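Local atomic coordinates of dopamine N-acetyltransferase-like Protein (Tribolium castaneum, PDB entry 6V3T), a protein that probably transfers acyl groups from acetyl-CoA and long-chain acyl-CoA thioesters to the amine of serotonin and related arylalkylamines. Residues 182-187 / 203-208; 155-160 / 207-212. One frame throughout, in Å; residues are numbered along the deposited sequence.

Interaction 1 (182-187 / 203-208)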
ATOM      1  N   VAL A 182      15.136   4.158  -0.445  1.00 70.04           N
ATOM      2  CA  VAL A 182      15.187   5.618  -0.156  1.00 71.32           C
ATOM      3  C   VAL A 182      14.954   5.841   1.337  1.00 71.48           C
ATOM      4  O   VAL A 182      13.930   5.352   1.872  1.00 63.42           O
ATOM      5  CB  VAL A 182      14.172   6.416  -1.000  1.00 75.07           C
ATOM      6  CG1 VAL A 182      12.771   5.830  -0.947  1.00 78.23           C
ATOM      7  CG2 VAL A 182      14.142   7.881  -0.600  1.00 74.81           C
ATOM      8  N   THR A 183      15.867   6.600   1.952  1.00 75.24           N
ATOM      9  CA  THR A 183      15.873   6.981   3.387  1.00 69.42           C
ATOM     10  C   THR A 183      14.944   8.178   3.602  1.00 69.16           C
ATOM     11  O   THR A 183      15.155   9.196   2.933  1.00 72.81           O
ATOM     12  CB  THR A 183      17.302   7.310   3.824  1.00 68.84           C
ATOM     13  OG1 THR A 183      18.170   7.004   2.728  1.00 65.09           O
ATOM     14  CG2 THR A 183      17.705   6.548   5.065  1.00 72.72           C
ATOM     15  N   TYR A 184      13.972   8.060   4.510  1.00 67.07           N
ATOM     16  CA  TYR A 184      12.994   9.123   4.859  1.00 68.19           C
ATOM     17  C   TYR A 184      13.705  10.395   5.343  1.00 73.31           C
ATOM     18  O   TYR A 184      13.189  11.511   5.113  1.00 87.40           O
ATOM     19  CB  TYR A 184      12.048   8.633   5.950  1.00 68.86           C
ATOM     20  CG  TYR A 184      11.130   7.511   5.542  1.00 69.79           C
ATOM     21  CD1 TYR A 184      10.164   7.690   4.568  1.00 70.12           C
ATOM     22  CD2 TYR A 184      11.197   6.279   6.163  1.00 71.46           C
ATOM     23  CE1 TYR A 184       9.300   6.669   4.207  1.00 70.68           C
ATOM     24  CE2 TYR A 184      10.338   5.249   5.818  1.00 74.19           C
ATOM     25  CZ  TYR A 184       9.384   5.441   4.836  1.00 72.19           C
ATOM     26  OH  TYR A 184       8.542   4.421   4.500  1.00 70.06           O
ATOM     27  N   GLY A 185      14.841  10.233   6.019  1.00 72.86           N
ATOM     28  CA  GLY A 185      15.641  11.337   6.576  1.00 72.78           C
ATOM     29  C   GLY A 185      16.108  12.307   5.510  1.00 73.66           C
ATOM     30  O   GLY A 185      16.146  13.506   5.799  1.00 77.50           O
ATOM     31  N   ASP A 186      16.426  11.805   4.317  1.00 78.69           N
ATOM     32  CA  ASP A 186      17.068  12.565   3.204  1.00 89.06           C
ATOM     33  C   ASP A 186      16.285  13.831   2.828  1.00 91.79           C
ATOM     34  O   ASP A 186      16.881  14.702   2.156  1.00 92.77           O
ATOM     35  CB  ASP A 186      17.198  11.707   1.945  1.00 93.62           C
ATOM     36  CG  ASP A 186      18.265  10.638   2.048  1.00 98.15           C
ATOM     37  OD1 ASP A 186      19.157  10.781   2.915  1.00105.95           O
ATOM     38  OD2 ASP A 186      18.198   9.675   1.258  1.00 99.65           O
ATOM     39  N   PHE A 187      15.003  13.926   3.195  1.00 92.85           N
ATOM     40  CA  PHE A 187      14.083  14.995   2.726  1.00 88.88           C
ATOM     41  C   PHE A 187      13.864  16.026   3.831  1.00 90.42           C
ATOM     42  O   PHE A 187      13.271  15.704   4.886  1.00 90.91           O
ATOM     43  CB  PHE A 187      12.786  14.376   2.209  1.00 87.42           C
ATOM     44  CG  PHE A 187      13.043  13.355   1.137  1.00 83.93           C
ATOM     45  CD1 PHE A 187      13.715  13.714  -0.019  1.00 82.13           C
ATOM     46  CD2 PHE A 187      12.676  12.033   1.309  1.00 82.60           C
ATOM     47  CE1 PHE A 187      13.981  12.777  -1.000  1.00 83.70           C
ATOM     48  CE2 PHE A 187      12.939  11.098   0.324  1.00 83.63           C
ATOM     49  CZ  PHE A 187      13.593  11.471  -0.826  1.00 84.21           C
ATOM     50  N   ASP A 203      13.205   3.347   8.939  1.00 78.53           N
ATOM     51  CA  ASP A 203      14.211   4.391   8.602  1.00 86.87           C
ATOM     52  C   ASP A 203      14.266   4.600   7.085  1.00 85.63           C
ATOM     53  O   ASP A 203      14.998   5.524   6.660  1.00 92.05           O
ATOM     54  CB  ASP A 203      15.613   4.028   9.111  1.00 96.08           C
ATOM     55  CG  ASP A 203      15.717   3.743  10.601  1.00102.21           C
ATOM     56  OD1 ASP A 203      14.871   4.267  11.364  1.00101.03           O
ATOM     57  OD2 ASP A 203      16.650   2.992  10.989  1.00104.77           O
ATOM     58  N   TYR A 204      13.565   3.771   6.294  1.00 77.99           N
ATOM     59  CA  TYR A 204      13.594   3.844   4.808  1.00 74.54           C
ATOM     60  C   TYR A 204      12.408   3.111   4.170  1.00 69.16           C
ATOM     61  O   TYR A 204      11.819   2.202   4.787  1.00 64.98           O
ATOM     62  CB  TYR A 204      14.926   3.308   4.288  1.00 78.12           C
ATOM     63  CG  TYR A 204      15.328   1.972   4.851  1.00 81.74           C
ATOM     64  CD1 TYR A 204      15.790   1.824   6.135  1.00 79.52           C
ATOM     65  CD2 TYR A 204      15.253   0.834   4.094  1.00 87.73           C
ATOM     66  CE1 TYR A 204      16.147   0.593   6.656  1.00 81.41           C
ATOM     67  CE2 TYR A 204      15.632  -0.404   4.586  1.00 86.11           C
ATOM     68  CZ  TYR A 204      16.077  -0.533   5.876  1.00 82.37           C
ATOM     69  OH  TYR A 204      16.431  -1.755   6.359  1.00 83.49           O
ATOM     70  N   TYR A 205      12.090   3.532   2.940  1.00 68.61           N
ATOM     71  CA  TYR A 205      10.977   3.038   2.084  1.00 67.47           C
ATOM     72  C   TYR A 205      11.591   2.299   0.895  1.00 68.23           C
ATOM     73  O   TYR A 205      12.511   2.842   0.227  1.00 65.53           O
ATOM     74  CB  TYR A 205      10.078   4.207   1.669  1.00 67.55           C
ATOM     75  CG  TYR A 205       9.339   4.107   0.352  1.00 65.13           C
ATOM     76  CD1 TYR A 205       8.456   3.072   0.082  1.00 66.69           C
ATOM     77  CD2 TYR A 205       9.450   5.111  -0.594  1.00 61.41           C
ATOM     78  CE1 TYR A 205       7.745   3.013  -1.112  1.00 64.43           C
ATOM     79  CE2 TYR A 205       8.747   5.073  -1.788  1.00 61.20           C
ATOM     80  CZ  TYR A 205       7.891   4.019  -2.052  1.00 63.64           C
ATOM     81  OH  TYR A 205       7.210   3.990  -3.238  1.00 62.20           O
ATOM     82  N   LYS A 206      11.138   1.065   0.682  1.00 64.49           N
ATOM     83  CA  LYS A 206      11.574   0.223  -0.446  1.00 62.30           C
ATOM     84  C   LYS A 206      10.390   0.007  -1.365  1.00 63.15           C
ATOM     85  O   LYS A 206       9.311  -0.350  -0.850  1.00 69.85           O
ATOM     86  CB  LYS A 206      12.050  -1.143   0.030  1.00 63.84           C
ATOM     87  CG  LYS A 206      13.464  -1.192   0.571  1.00 65.50           C
ATOM     88  CD  LYS A 206      13.723  -2.502   1.255  1.00 65.85           C
ATOM     89  CE  LYS A 206      15.178  -2.772   1.530  1.00 66.77           C
ATOM     90  NZ  LYS A 206      15.341  -4.161   2.003  1.00 69.18           N
ATOM     91  N   VAL A 207      10.595   0.228  -2.661  1.00 62.60           N
ATOM     92  CA  VAL A 207       9.772  -0.386  -3.736  1.00 60.45           C
ATOM     93  C   VAL A 207      10.343  -1.786  -3.971  1.00 55.33           C
ATOM     94  O   VAL A 207      11.565  -1.908  -4.137  1.00 48.35           O
ATOM     95  CB  VAL A 207       9.738   0.480  -5.007  1.00 60.64           C
ATOM     96  CG1 VAL A 207       9.057  -0.231  -6.165  1.00 62.54           C
ATOM     97  CG2 VAL A 207       9.044   1.803  -4.738  1.00 61.71           C
ATOM     98  N   MET A 208       9.480  -2.798  -3.905  1.00 55.71           N
ATOM     99  CA  MET A 208       9.862  -4.229  -3.945  1.00 55.15           C
ATOM    100  C   MET A 208       8.966  -4.936  -4.955  1.00 54.13           C
ATOM    101  O   MET A 208       7.841  -4.485  -5.183  1.00 55.16           O
ATOM    102  CB  MET A 208       9.726  -4.879  -2.565  1.00 56.28           C
ATOM    103  CG  MET A 208      10.497  -4.133  -1.489  1.00 58.14           C
ATOM    104  SD  MET A 208      10.531  -4.945   0.128  1.00 57.79           S
ATOM    105  CE  MET A 208      11.818  -6.166  -0.157  1.00 57.63           C
TER
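Tyr184 lays its ring across the backbone of residues 203-205, and that ring carries much of the contact. From CB the ring leaves anti to its own carbonyl carbon (chi1 -66°), which sets CG on the side of the backbone N. CD2 then meets Tyr204 N at 3.5 Å, CE2 lies 3.4 Å from Tyr204 C, and one ring face receives Tyr205 N. Toward the tip CE1 and CZ touch Tyr205 CB, on the same side of the ring plane as Tyr205 N, and the two tyrosine side chains cross at about a right angle. At the tip, OH packs against Tyr205 CB and is hydrogen-bonded to the carbonyl oxygen of Thr163. Beside this, Val182 and Tyr205 form an antiparallel hydrogen-bonded pair: Tyr205 N to Val182 O is 2.8 Å and Val182 N to Tyr205 O is 3.0 Å. Val182 CG1 comes obliquely against Tyr205 CD2 at 3.4 Å. Thr183 CG2 rests near Asp203 O, an oxygen that takes a weak hydrogen bond from Tyr184 N. The contact joins the outermost strand 177-183 to strand 204-211, with helix 94-108 packed on Tyr205 through Leu103, Val106 and Asn107.

Interaction 2 (155-160 / 207-212)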
ATOM      1  N   PHE A 155      -0.986 -11.900 -14.537  1.00 72.02           N
ATOM      2  CA  PHE A 155       0.019 -10.819 -14.336  1.00 69.35           C
ATOM      3  C   PHE A 155       1.426 -11.427 -14.374  1.00 68.59           C
ATOM      4  O   PHE A 155       1.559 -12.654 -14.163  1.00 71.94           O
ATOM      5  CB  PHE A 155      -0.234 -10.065 -13.029  1.00 65.78           C
ATOM      6  CG  PHE A 155      -1.412  -9.126 -13.077  1.00 65.40           C
ATOM      7  CD1 PHE A 155      -2.691  -9.574 -12.785  1.00 64.26           C
ATOM      8  CD2 PHE A 155      -1.245  -7.796 -13.429  1.00 62.86           C
ATOM      9  CE1 PHE A 155      -3.775  -8.712 -12.830  1.00 62.62           C
ATOM     10  CE2 PHE A 155      -2.330  -6.937 -13.473  1.00 63.31           C
ATOM     11  CZ  PHE A 155      -3.591  -7.397 -13.170  1.00 63.23           C
ATOM     12  N   LYS A 156       2.433 -10.597 -14.661  1.00 67.86           N
ATOM     13  CA  LYS A 156       3.852 -11.020 -14.819  1.00 69.60           C
ATOM     14  C   LYS A 156       4.727 -10.427 -13.715  1.00 66.10           C
ATOM     15  O   LYS A 156       5.729 -11.074 -13.380  1.00 70.37           O
ATOM     16  CB  LYS A 156       4.405 -10.582 -16.175  1.00 80.89           C
ATOM     17  CG  LYS A 156       3.780 -11.274 -17.382  1.00 92.35           C
ATOM     18  CD  LYS A 156       4.174 -10.645 -18.700  1.00 96.64           C
ATOM     19  CE  LYS A 156       3.977 -11.579 -19.873  1.00100.37           C
ATOM     20  NZ  LYS A 156       4.311 -10.910 -21.152  1.00104.73           N
ATOM     21  N   LEU A 157       4.377  -9.242 -13.193  1.00 63.77           N
ATOM     22  CA  LEU A 157       5.144  -8.517 -12.138  1.00 58.89           C
ATOM     23  C   LEU A 157       4.212  -8.055 -11.018  1.00 57.07           C
ATOM     24  O   LEU A 157       3.202  -7.390 -11.306  1.00 50.76           O
ATOM     25  CB  LEU A 157       5.839  -7.294 -12.737  1.00 59.31           C
ATOM     26  CG  LEU A 157       6.853  -6.612 -11.815  1.00 57.05           C
ATOM     27  CD1 LEU A 157       8.247  -7.156 -12.062  1.00 58.30           C
ATOM     28  CD2 LEU A 157       6.839  -5.109 -11.999  1.00 55.12           C
ATOM     29  N   VAL A 158       4.589  -8.352  -9.774  1.00 58.51           N
ATOM     30  CA  VAL A 158       3.914  -7.837  -8.550  1.00 56.58           C
ATOM     31  C   VAL A 158       4.858  -6.822  -7.918  1.00 53.22           C
ATOM     32  O   VAL A 158       6.079  -7.074  -7.901  1.00 51.56           O
ATOM     33  CB  VAL A 158       3.545  -8.971  -7.573  1.00 58.93           C
ATOM     34  CG1 VAL A 158       2.887  -8.441  -6.309  1.00 58.95           C
ATOM     35  CG2 VAL A 158       2.654 -10.018  -8.235  1.00 60.09           C
ATOM     36  N   LYS A 159       4.303  -5.707  -7.458  1.00 52.14           N
ATOM     37  CA  LYS A 159       5.066  -4.575  -6.886  1.00 52.05           C
ATOM     38  C   LYS A 159       4.343  -4.116  -5.618  1.00 53.78           C
ATOM     39  O   LYS A 159       3.102  -4.291  -5.547  1.00 54.05           O
ATOM     40  CB  LYS A 159       5.217  -3.488  -7.954  1.00 49.58           C
ATOM     41  CG  LYS A 159       5.755  -2.150  -7.471  1.00 49.87           C
ATOM     42  CD  LYS A 159       4.675  -1.140  -7.289  1.00 49.79           C
ATOM     43  CE  LYS A 159       5.019   0.003  -6.368  1.00 50.77           C
ATOM     44  NZ  LYS A 159       3.896   0.970  -6.327  1.00 54.33           N
ATOM     45  N   VAL A 160       5.102  -3.594  -4.651  1.00 54.21           N
ATOM     46  CA  VAL A 160       4.584  -3.130  -3.330  1.00 57.42           C
ATOM     47  C   VAL A 160       5.388  -1.911  -2.863  1.00 58.50           C
ATOM     48  O   VAL A 160       6.660  -1.971  -2.859  1.00 50.42           O
ATOM     49  CB  VAL A 160       4.628  -4.253  -2.274  1.00 57.50           C
ATOM     50  CG1 VAL A 160       6.033  -4.823  -2.100  1.00 56.80           C
ATOM     51  CG2 VAL A 160       4.064  -3.780  -0.939  1.00 55.47           C
ATOM     52  N   VAL A 207      10.595   0.228  -2.661  1.00 62.60           N
ATOM     53  CA  VAL A 207       9.772  -0.386  -3.736  1.00 60.45           C
ATOM     54  C   VAL A 207      10.343  -1.786  -3.971  1.00 55.33           C
ATOM     55  O   VAL A 207      11.565  -1.908  -4.137  1.00 48.35           O
ATOM     56  CB  VAL A 207       9.738   0.480  -5.007  1.00 60.64           C
ATOM     57  CG1 VAL A 207       9.057  -0.231  -6.165  1.00 62.54           C
ATOM     58  CG2 VAL A 207       9.044   1.803  -4.738  1.00 61.71           C
ATOM     59  N   MET A 208       9.480  -2.798  -3.905  1.00 55.71           N
ATOM     60  CA  MET A 208       9.862  -4.229  -3.945  1.00 55.15           C
ATOM     61  C   MET A 208       8.966  -4.936  -4.955  1.00 54.13           C
ATOM     62  O   MET A 208       7.841  -4.485  -5.183  1.00 55.16           O
ATOM     63  CB  MET A 208       9.726  -4.879  -2.565  1.00 56.28           C
ATOM     64  CG  MET A 208      10.497  -4.133  -1.489  1.00 58.14           C
ATOM     65  SD  MET A 208      10.531  -4.945   0.128  1.00 57.79           S
ATOM     66  CE  MET A 208      11.818  -6.166  -0.157  1.00 57.63           C
ATOM     67  N   THR A 209       9.474  -6.019  -5.519  1.00 56.44           N
ATOM     68  CA  THR A 209       9.027  -6.578  -6.808  1.00 56.93           C
ATOM     69  C   THR A 209       9.315  -8.077  -6.839  1.00 59.64           C
ATOM     70  O   THR A 209      10.390  -8.482  -6.352  1.00 61.11           O
ATOM     71  CB  THR A 209       9.730  -5.826  -7.940  1.00 56.33           C
ATOM     72  OG1 THR A 209       8.787  -4.846  -8.368  1.00 54.83           O
ATOM     73  CG2 THR A 209      10.173  -6.714  -9.084  1.00 58.82           C
ATOM     74  N   LYS A 210       8.400  -8.851  -7.419  1.00 58.46           N
ATOM     75  CA  LYS A 210       8.659 -10.252  -7.806  1.00 59.70           C
ATOM     76  C   LYS A 210       8.032 -10.507  -9.167  1.00 62.01           C
ATOM     77  O   LYS A 210       6.958  -9.932  -9.436  1.00 64.27           O
ATOM     78  CB  LYS A 210       8.094 -11.216  -6.768  1.00 64.06           C
ATOM     79  CG  LYS A 210       8.809 -12.558  -6.732  1.00 67.57           C
ATOM     80  CD  LYS A 210       8.114 -13.576  -5.876  1.00 69.40           C
ATOM     81  CE  LYS A 210       8.734 -14.951  -5.975  1.00 69.15           C
ATOM     82  NZ  LYS A 210       7.688 -15.999  -5.898  1.00 70.38           N
ATOM     83  N   VAL A 211       8.690 -11.347  -9.967  1.00 62.99           N
ATOM     84  CA  VAL A 211       8.239 -11.785 -11.319  1.00 64.36           C
ATOM     85  C   VAL A 211       7.535 -13.137 -11.148  1.00 66.27           C
ATOM     86  O   VAL A 211       8.069 -13.974 -10.400  1.00 67.48           O
ATOM     87  CB  VAL A 211       9.441 -11.870 -12.282  1.00 66.07           C
ATOM     88  CG1 VAL A 211       9.000 -12.023 -13.728  1.00 66.13           C
ATOM     89  CG2 VAL A 211      10.381 -10.678 -12.131  1.00 65.48           C
ATOM     90  N   VAL A 212       6.393 -13.347 -11.809  1.00 69.80           N
ATOM     91  CA  VAL A 212       5.446 -14.463 -11.498  1.00 75.72           C
ATOM     92  C   VAL A 212       5.069 -15.217 -12.793  1.00 82.94           C
ATOM     93  O   VAL A 212       5.828 -15.080 -13.771  1.00 90.76           O
ATOM     94  CB  VAL A 212       4.235 -13.896 -10.735  1.00 76.18           C
ATOM     95  CG1 VAL A 212       4.666 -13.042  -9.548  1.00 68.74           C
ATOM     96  CG2 VAL A 212       3.311 -13.104 -11.643  1.00 81.12           C
TER
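Lys156 O accepts the bond that ends the ladder between strands 157-162 and 204-211: Val212 N comes to it at 2.8 Å, lying above the carbonyl plane, while Val211 CA gives the same oxygen a CA-H...O contact. Val212 CG2 lies beside Phe155 O, and CG1 turns toward Val158 CG2, the two valines crossing at about a right angle. Further along, Val158 and Lys210 form a hydrogen-bonded pair in which Val158 N to Lys210 O is 2.9 Å and nearly straight at 174°. Val160 and Met208 repeat this pairing, and their side chains lie side by side, pointing the same way, with Val160 CG1 3.7 Å from Met208 CB. The other face carries Leu157, Lys159, Thr209 and Val211. There Leu157 CD1 meets Thr209 CG2 at 3.6 Å, and Lys159 lays CG and CE against Val207 CG1. Its NZ goes on to salt bridges with Asp161 and Glu123. Helices 138-152 and 165-174 cover the face of Val158, Val160 and Met208. The axes of 157-160 and 207-211 come within 4.8 Å and run antiparallel at 164°. Strand 157-162 is parallel to 120-129 on its other side, and this mixed central sheet is characteristic of the GNAT acetyltransferase fold, with acetyl-CoA bound near Val160.

Both interactions use strand 204-211, and Val207 and Met208 belong to both. In interaction 1 the start of this strand pairs with the outermost strand 177-183; in interaction 2 its later part pairs with strand 157-162, so 204-211 lies between the two, antiparallel to each. Their centres are about 19 Å apart. Each also approaches the cofactor: the side chain of Val160 in interaction 2 is about 5 Å from the bound acetyl-CoA, and that of Tyr205 in interaction 1 about 7 Å. Thr163, an acetyl-CoA-binding residue just after strand 157-162, has its side chain about 3 Å from that of Tyr184 and about 8 Å from that of Val160.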